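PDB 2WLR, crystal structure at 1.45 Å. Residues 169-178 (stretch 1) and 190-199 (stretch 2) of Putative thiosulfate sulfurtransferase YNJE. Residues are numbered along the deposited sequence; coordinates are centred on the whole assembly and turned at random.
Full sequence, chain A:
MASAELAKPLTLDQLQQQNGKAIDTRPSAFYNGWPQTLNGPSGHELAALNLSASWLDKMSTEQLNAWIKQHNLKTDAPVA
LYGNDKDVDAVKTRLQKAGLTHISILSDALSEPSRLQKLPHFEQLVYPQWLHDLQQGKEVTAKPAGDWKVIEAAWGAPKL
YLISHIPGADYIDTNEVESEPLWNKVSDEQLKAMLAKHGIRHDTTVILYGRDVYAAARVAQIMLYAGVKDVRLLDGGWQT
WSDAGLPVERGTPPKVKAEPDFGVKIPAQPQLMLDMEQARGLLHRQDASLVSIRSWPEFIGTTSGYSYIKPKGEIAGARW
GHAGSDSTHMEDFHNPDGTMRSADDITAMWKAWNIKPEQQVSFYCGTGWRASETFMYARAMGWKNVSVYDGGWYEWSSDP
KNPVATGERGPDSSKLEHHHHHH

Stretch 1, residues 169-178: ADYIDTNEVE
Stretch 2 190-199: QLKAMLAKHG

A histidine just past the end of a helix can tie that helix to a neighbouring strand and the turn that follows it when both ring nitrogens find carboxylate partners, and this contact is a compact example. Stretch 1 runs as a strand through Asp 173, makes a 3-10 turn at 174-176 and leaves it at Val 177; stretch 2 is helical through Lys 197, and His 198 (phi/psi -91/11, chi1 m, chi2 -83°) is the first residue to leave helical geometry. The two stretches run in opposite senses: Asp 170 lies opposite His 198 (CA-CA 7.8 Å), Glu 176 opposite Met 194 (6.8 Å) and Val 177 opposite Leu 191 (6.6 Å).

Asp 170, extended at -83/178 with chi1 t, points toward the helix, and its OD2 accepts a nearly linear hydrogen bond from His 198 ND1 (2.7 Å, 168°). A water donates both to Asp 170 OD2 and to His 198 O, each at 2.8 Å, doubling the link. The CA-to-CB bond of Tyr 171 (-133/133) points away, and its O lies 3.2 Å from His 198 CE1. Ile 172 (-120/128, chi1 m, chi2 t) points back toward the helix and lays CG1 over one face of the His 198 ring, 3.6 Å from its centroid and 14° off the normal, a CH-pi contact; its CD1 lies 4.3 Å from SE of the selenomethionine Met 194 (t, m, m).

The turn then delivers Glu 176 (-75/-16; m, t, chi3 58°). Its OE1 accepts from His 198 NE2 at 2.6 Å and forms a salt bridge with Lys 197 NZ at 2.9 Å, while OE2 accepts from the backbone N of Asp 173 at 3.0 Å, bracing the carboxylate. Both histidine nitrogens thus donate in the ring plane. Val 177 (-118/-8, chi1 m) closes the contact with apolar packing, its CG1 3.9 Å from Met 194 CE.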

ATOM      1  N   ALA A 169      -0.994  17.141 -12.755  1.00 14.05           N
ATOM      2  CA  ALA A 169       0.031  16.643 -11.836  1.00 13.56           C
ATOM      3  C   ALA A 169       1.339  17.409 -11.960  1.00 13.44           C
ATOM      4  O   ALA A 169       1.810  17.697 -13.067  1.00 13.65           O
ATOM      5  CB  ALA A 169       0.289  15.156 -12.073  1.00 14.34           C
ATOM      6  N   ASP A 170       1.912  17.723 -10.803  1.00 11.84           N
ATOM      7  CA  ASP A 170       3.267  18.253 -10.658  1.00 11.67           C
ATOM      8  C   ASP A 170       4.223  17.044 -10.672  1.00 11.13           C
ATOM      9  O   ASP A 170       3.774  15.904 -10.808  1.00 10.72           O
ATOM     10  CB  ASP A 170       3.304  19.068  -9.350  1.00 11.70           C
ATOM     11  CG  ASP A 170       4.596  19.816  -9.107  1.00 13.13           C
ATOM     12  OD1 ASP A 170       5.362  20.083 -10.050  1.00 15.00           O
ATOM     13  OD2 ASP A 170       4.799  20.173  -7.918  1.00 14.31           O
ATOM     14  N   TYR A 171       5.524  17.296 -10.591  1.00 10.69           N
ATOM     15  CA  TYR A 171       6.536  16.247 -10.531  1.00 11.45           C
ATOM     16  C   TYR A 171       7.524  16.542  -9.426  1.00 10.80           C
ATOM     17  O   TYR A 171       7.971  17.696  -9.254  1.00 12.78           O
ATOM     18  CB  TYR A 171       7.296  16.172 -11.854  1.00 11.64           C
ATOM     19  CG  TYR A 171       8.374  15.113 -11.877  1.00 12.77           C
ATOM     20  CD1 TYR A 171       8.084  13.809 -12.277  1.00 13.03           C
ATOM     21  CD2 TYR A 171       9.695  15.403 -11.497  1.00 12.22           C
ATOM     22  CE1 TYR A 171       9.056  12.832 -12.283  1.00 13.58           C
ATOM     23  CE2 TYR A 171      10.679  14.416 -11.519  1.00 12.90           C
ATOM     24  CZ  TYR A 171      10.353  13.134 -11.931  1.00 11.41           C
ATOM     25  OH  TYR A 171      11.283  12.116 -11.991  1.00 13.55           O
ATOM     26  N   ILE A 172       7.825  15.532  -8.610  1.00 10.25           N
ATOM     27  CA  ILE A 172       8.867  15.659  -7.598  1.00 11.80           C
ATOM     28  C   ILE A 172       9.924  14.594  -7.899  1.00 11.06           C
ATOM     29  O   ILE A 172       9.623  13.400  -8.034  1.00 10.56           O
ATOM     30  CB  ILE A 172       8.350  15.503  -6.156  1.00 11.64           C
ATOM     31  CG1 ILE A 172       7.541  16.717  -5.731  1.00 15.85           C
ATOM     32  CG2 ILE A 172       9.526  15.307  -5.155  1.00 15.07           C
ATOM     33  CD1 ILE A 172       6.862  16.542  -4.403  1.00 18.00           C
ATOM     34  N   ASP A 173      11.177  15.029  -7.993  1.00 11.12           N
ATOM     35  CA  ASP A 173      12.340  14.169  -8.062  1.00 11.59           C
ATOM     36  C   ASP A 173      12.605  13.706  -6.622  1.00 11.32           C
ATOM     37  O   ASP A 173      12.706  14.542  -5.705  1.00 11.09           O
ATOM     38  CB  ASP A 173      13.493  15.041  -8.600  1.00 11.55           C
ATOM     39  CG  ASP A 173      14.811  14.321  -8.768  1.00 13.72           C
ATOM     40  OD1 ASP A 173      15.081  13.247  -8.187  1.00 13.11           O
ATOM     41  OD2 ASP A 173      15.657  14.944  -9.461  1.00 17.81           O
ATOM     42  N   THR A 174      12.740  12.403  -6.398  1.00 11.00           N
ATOM     43  CA  THR A 174      13.023  11.897  -5.054  1.00 11.68           C
ATOM     44  C   THR A 174      14.314  12.480  -4.455  1.00 12.12           C
ATOM     45  O   THR A 174      14.467  12.579  -3.241  1.00 12.07           O
ATOM     46  CB  THR A 174      13.082  10.362  -5.020  1.00 10.27           C
ATOM     47  OG1 THR A 174      13.991   9.875  -6.018  1.00 11.04           O
ATOM     48  CG2 THR A 174      11.700   9.749  -5.284  1.00 12.05           C
ATOM     49  N   ASN A 175      15.254  12.882  -5.305  1.00 12.90           N
ATOM     50  CA  ASN A 175      16.448  13.547  -4.807  1.00 13.83           C
ATOM     51  C   ASN A 175      16.171  14.891  -4.135  1.00 13.68           C
ATOM     52  O   ASN A 175      17.054  15.449  -3.482  1.00 14.18           O
ATOM     53  CB  ASN A 175      17.479  13.728  -5.933  1.00 14.17           C
ATOM     54  CG  ASN A 175      18.057  12.407  -6.438  1.00 15.88           C
ATOM     55  OD1 ASN A 175      18.320  12.253  -7.639  1.00 25.86           O
ATOM     56  ND2 ASN A 175      18.267  11.454  -5.539  1.00 17.15           N
ATOM     57  N   GLU A 176      14.959  15.432  -4.286  1.00 13.33           N
ATOM     58  CA  GLU A 176      14.545  16.627  -3.527  1.00 13.55           C
ATOM     59  C   GLU A 176      14.237  16.315  -2.069  1.00 13.19           C
ATOM     60  O   GLU A 176      14.123  17.233  -1.260  1.00 13.16           O
ATOM     61  CB  GLU A 176      13.305  17.290  -4.132  1.00 13.98           C
ATOM     62  CG  GLU A 176      13.470  17.774  -5.544  1.00 15.52           C
ATOM     63  CD  GLU A 176      12.182  18.344  -6.107  1.00 16.94           C
ATOM     64  OE1 GLU A 176      11.658  19.302  -5.495  1.00 19.21           O
ATOM     65  OE2 GLU A 176      11.675  17.838  -7.131  1.00 17.74           O
ATOM     66  N   VAL A 177      14.044  15.045  -1.713  1.00 11.34           N
ATOM     67  CA  VAL A 177      13.667  14.728  -0.336  1.00 11.67           C
ATOM     68  C   VAL A 177      14.667  13.865   0.436  1.00 10.35           C
ATOM     69  O   VAL A 177      14.487  13.678   1.630  1.00 10.72           O
ATOM     70  CB  VAL A 177      12.279  14.059  -0.257  1.00 11.09           C
ATOM     71  CG1 VAL A 177      11.279  14.859  -1.098  1.00 14.96           C
ATOM     72  CG2 VAL A 177      12.337  12.590  -0.726  1.00 12.91           C
ATOM     73  N   GLU A 178      15.694  13.353  -0.257  1.00 10.55           N
ATOM     74  CA  GLU A 178      16.707  12.489   0.326  1.00 10.33           C
ATOM     75  C   GLU A 178      18.015  12.754  -0.407  1.00 10.87           C
ATOM     76  O   GLU A 178      18.013  13.229  -1.553  1.00 11.20           O
ATOM     77  CB  GLU A 178      16.298  11.012   0.249  1.00 10.10           C
ATOM     78  CG  GLU A 178      16.169  10.516  -1.170  1.00  9.69           C
ATOM     79  CD  GLU A 178      15.744   9.085  -1.289  1.00 10.95           C
ATOM     80  OE1 GLU A 178      15.421   8.463  -0.255  1.00 10.62           O
ATOM     81  OE2 GLU A 178      15.763   8.553  -2.425  1.00 14.48           O
ATOM     82  N   GLN A 190      15.633  22.020   4.461  1.00 10.37           N
ATOM     83  CA  GLN A 190      15.508  21.656   3.058  1.00 10.21           C
ATOM     84  C   GLN A 190      14.110  21.120   2.741  1.00 10.02           C
ATOM     85  O   GLN A 190      13.572  21.427   1.682  1.00  9.70           O
ATOM     86  CB  GLN A 190      16.590  20.661   2.607  1.00 11.85           C
ATOM     87  CG  GLN A 190      17.977  21.264   2.541  1.00 13.53           C
ATOM     88  CD  GLN A 190      18.183  22.290   1.428  1.00 19.86           C
ATOM     89  OE1 GLN A 190      19.252  22.920   1.344  1.00 24.36           O
ATOM     90  NE2 GLN A 190      17.197  22.455   0.574  1.00 19.89           N
ATOM     91  N   LEU A 191      13.497  20.360   3.641  1.00 10.13           N
ATOM     92  CA  LEU A 191      12.102  19.958   3.431  1.00 10.19           C
ATOM     93  C   LEU A 191      11.170  21.159   3.338  1.00 10.20           C
ATOM     94  O   LEU A 191      10.283  21.211   2.500  1.00  9.47           O
ATOM     95  CB  LEU A 191      11.607  19.004   4.530  1.00 10.98           C
ATOM     96  CG  LEU A 191      12.281  17.624   4.555  1.00 11.06           C
ATOM     97  CD1 LEU A 191      11.702  16.831   5.733  1.00 11.77           C
ATOM     98  CD2 LEU A 191      12.118  16.864   3.271  1.00 11.62           C
ATOM     99  N   LYS A 192      11.366  22.120   4.227  1.00  9.34           N
ATOM    100  CA  LYS A 192      10.609  23.361   4.188  1.00  9.82           C
ATOM    101  C   LYS A 192      10.734  24.031   2.838  1.00  8.92           C
ATOM    102  O   LYS A 192       9.744  24.494   2.269  1.00  9.57           O
ATOM    103  CB  LYS A 192      11.117  24.285   5.279  1.00 10.59           C
ATOM    104  CG  LYS A 192      10.387  25.584   5.502  1.00 13.69           C
ATOM    105  CD  LYS A 192      11.133  26.349   6.600  1.00 15.88           C
ATOM    106  CE  LYS A 192      10.331  27.505   7.113  1.00 19.44           C
ATOM    107  NZ  LYS A 192      10.271  28.578   6.138  1.00 22.24           N
ATOM    108  N   ALA A 193      11.929  24.062   2.263  1.00  9.02           N
ATOM    109  CA  ALA A 193      12.097  24.689   0.962  1.00  9.29           C
ATOM    110  C   ALA A 193      11.365  23.902  -0.119  1.00  9.67           C
ATOM    111  O   ALA A 193      10.749  24.468  -1.018  1.00 11.00           O
ATOM    112  CB  ALA A 193      13.601  24.824   0.627  1.00  9.37           C
HETATM  113  N   MSE A 194      11.469  22.586  -0.051  1.00  9.31           N
HETATM  114  CA  MSE A 194      10.843  21.727  -1.048  1.00 10.02           C
HETATM  115  C   MSE A 194       9.322  21.897  -1.041  1.00  9.36           C
HETATM  116  O   MSE A 194       8.684  22.018  -2.081  1.00  9.50           O
HETATM  117  CB  MSE A 194      11.260  20.268  -0.752  1.00 11.67           C
HETATM  118  CG  MSE A 194      10.645  19.183  -1.686  1.00 12.69           C
HETATM  119 SE   MSE A 194       8.857  18.617  -1.142  1.00 19.75          SE
HETATM  120  CE  MSE A 194       9.231  17.713   0.553  1.00 20.40           C
ATOM    121  N   LEU A 195       8.761  21.940   0.163  1.00  8.19           N
ATOM    122  CA  LEU A 195       7.313  22.055   0.345  1.00  8.90           C
ATOM    123  C   LEU A 195       6.843  23.394  -0.244  1.00  9.29           C
ATOM    124  O   LEU A 195       5.852  23.446  -1.003  1.00 10.95           O
ATOM    125  CB  LEU A 195       6.898  21.875   1.801  1.00  8.89           C
ATOM    126  CG  LEU A 195       7.089  20.462   2.377  1.00  9.63           C
ATOM    127  CD1 LEU A 195       7.168  20.473   3.873  1.00 12.55           C
ATOM    128  CD2 LEU A 195       5.920  19.550   1.911  1.00 11.19           C
ATOM    129  N   ALA A 196       7.564  24.461   0.092  1.00 10.02           N
ATOM    130  CA  ALA A 196       7.227  25.788  -0.441  1.00 10.18           C
ATOM    131  C   ALA A 196       7.239  25.814  -1.953  1.00 12.05           C
ATOM    132  O   ALA A 196       6.286  26.288  -2.597  1.00 11.27           O
ATOM    133  CB  ALA A 196       8.186  26.846   0.103  1.00  9.92           C
ATOM    134  N   LYS A 197       8.288  25.267  -2.544  1.00 12.79           N
ATOM    135  CA  LYS A 197       8.495  25.266  -3.996  1.00 13.62           C
ATOM    136  C   LYS A 197       7.387  24.527  -4.742  1.00 12.74           C
ATOM    137  O   LYS A 197       6.963  24.934  -5.806  1.00 13.79           O
ATOM    138  CB  LYS A 197       9.854  24.618  -4.283  1.00 15.37           C
ATOM    139  CG  LYS A 197      10.414  24.569  -5.685  1.00 21.07           C
ATOM    140  CD  LYS A 197      11.461  23.377  -5.826  1.00 25.14           C
ATOM    141  CE  LYS A 197      12.440  23.175  -4.620  1.00 27.40           C
ATOM    142  NZ  LYS A 197      12.826  21.711  -4.259  1.00 29.53           N
ATOM    143  N   HIS A 198       6.898  23.438  -4.163  1.00 12.13           N
ATOM    144  CA  HIS A 198       5.792  22.687  -4.749  1.00 12.37           C
ATOM    145  C   HIS A 198       4.402  23.137  -4.262  1.00 11.89           C
ATOM    146  O   HIS A 198       3.398  22.482  -4.560  1.00 11.85           O
ATOM    147  CB  HIS A 198       6.006  21.189  -4.522  1.00 11.98           C
ATOM    148  CG  HIS A 198       7.204  20.668  -5.235  1.00 12.93           C
ATOM    149  ND1 HIS A 198       7.181  20.306  -6.564  1.00 15.42           N
ATOM    150  CD2 HIS A 198       8.484  20.536  -4.825  1.00 13.78           C
ATOM    151  CE1 HIS A 198       8.391  19.924  -6.931  1.00 15.63           C
ATOM    152  NE2 HIS A 198       9.207  20.064  -5.894  1.00 14.83           N
ATOM    153  N   GLY A 199       4.315  24.270  -3.564  1.00 12.02           N
ATOM    154  CA  GLY A 199       3.033  24.866  -3.223  1.00 11.07           C
ATOM    155  C   GLY A 199       2.216  24.105  -2.222  1.00 11.49           C
ATOM    156  O   GLY A 199       0.991  24.099  -2.278  1.00 11.86           O
TER
HETATM  157  O   HOH W   1       2.437  20.732  -6.582  1.00 15.62           O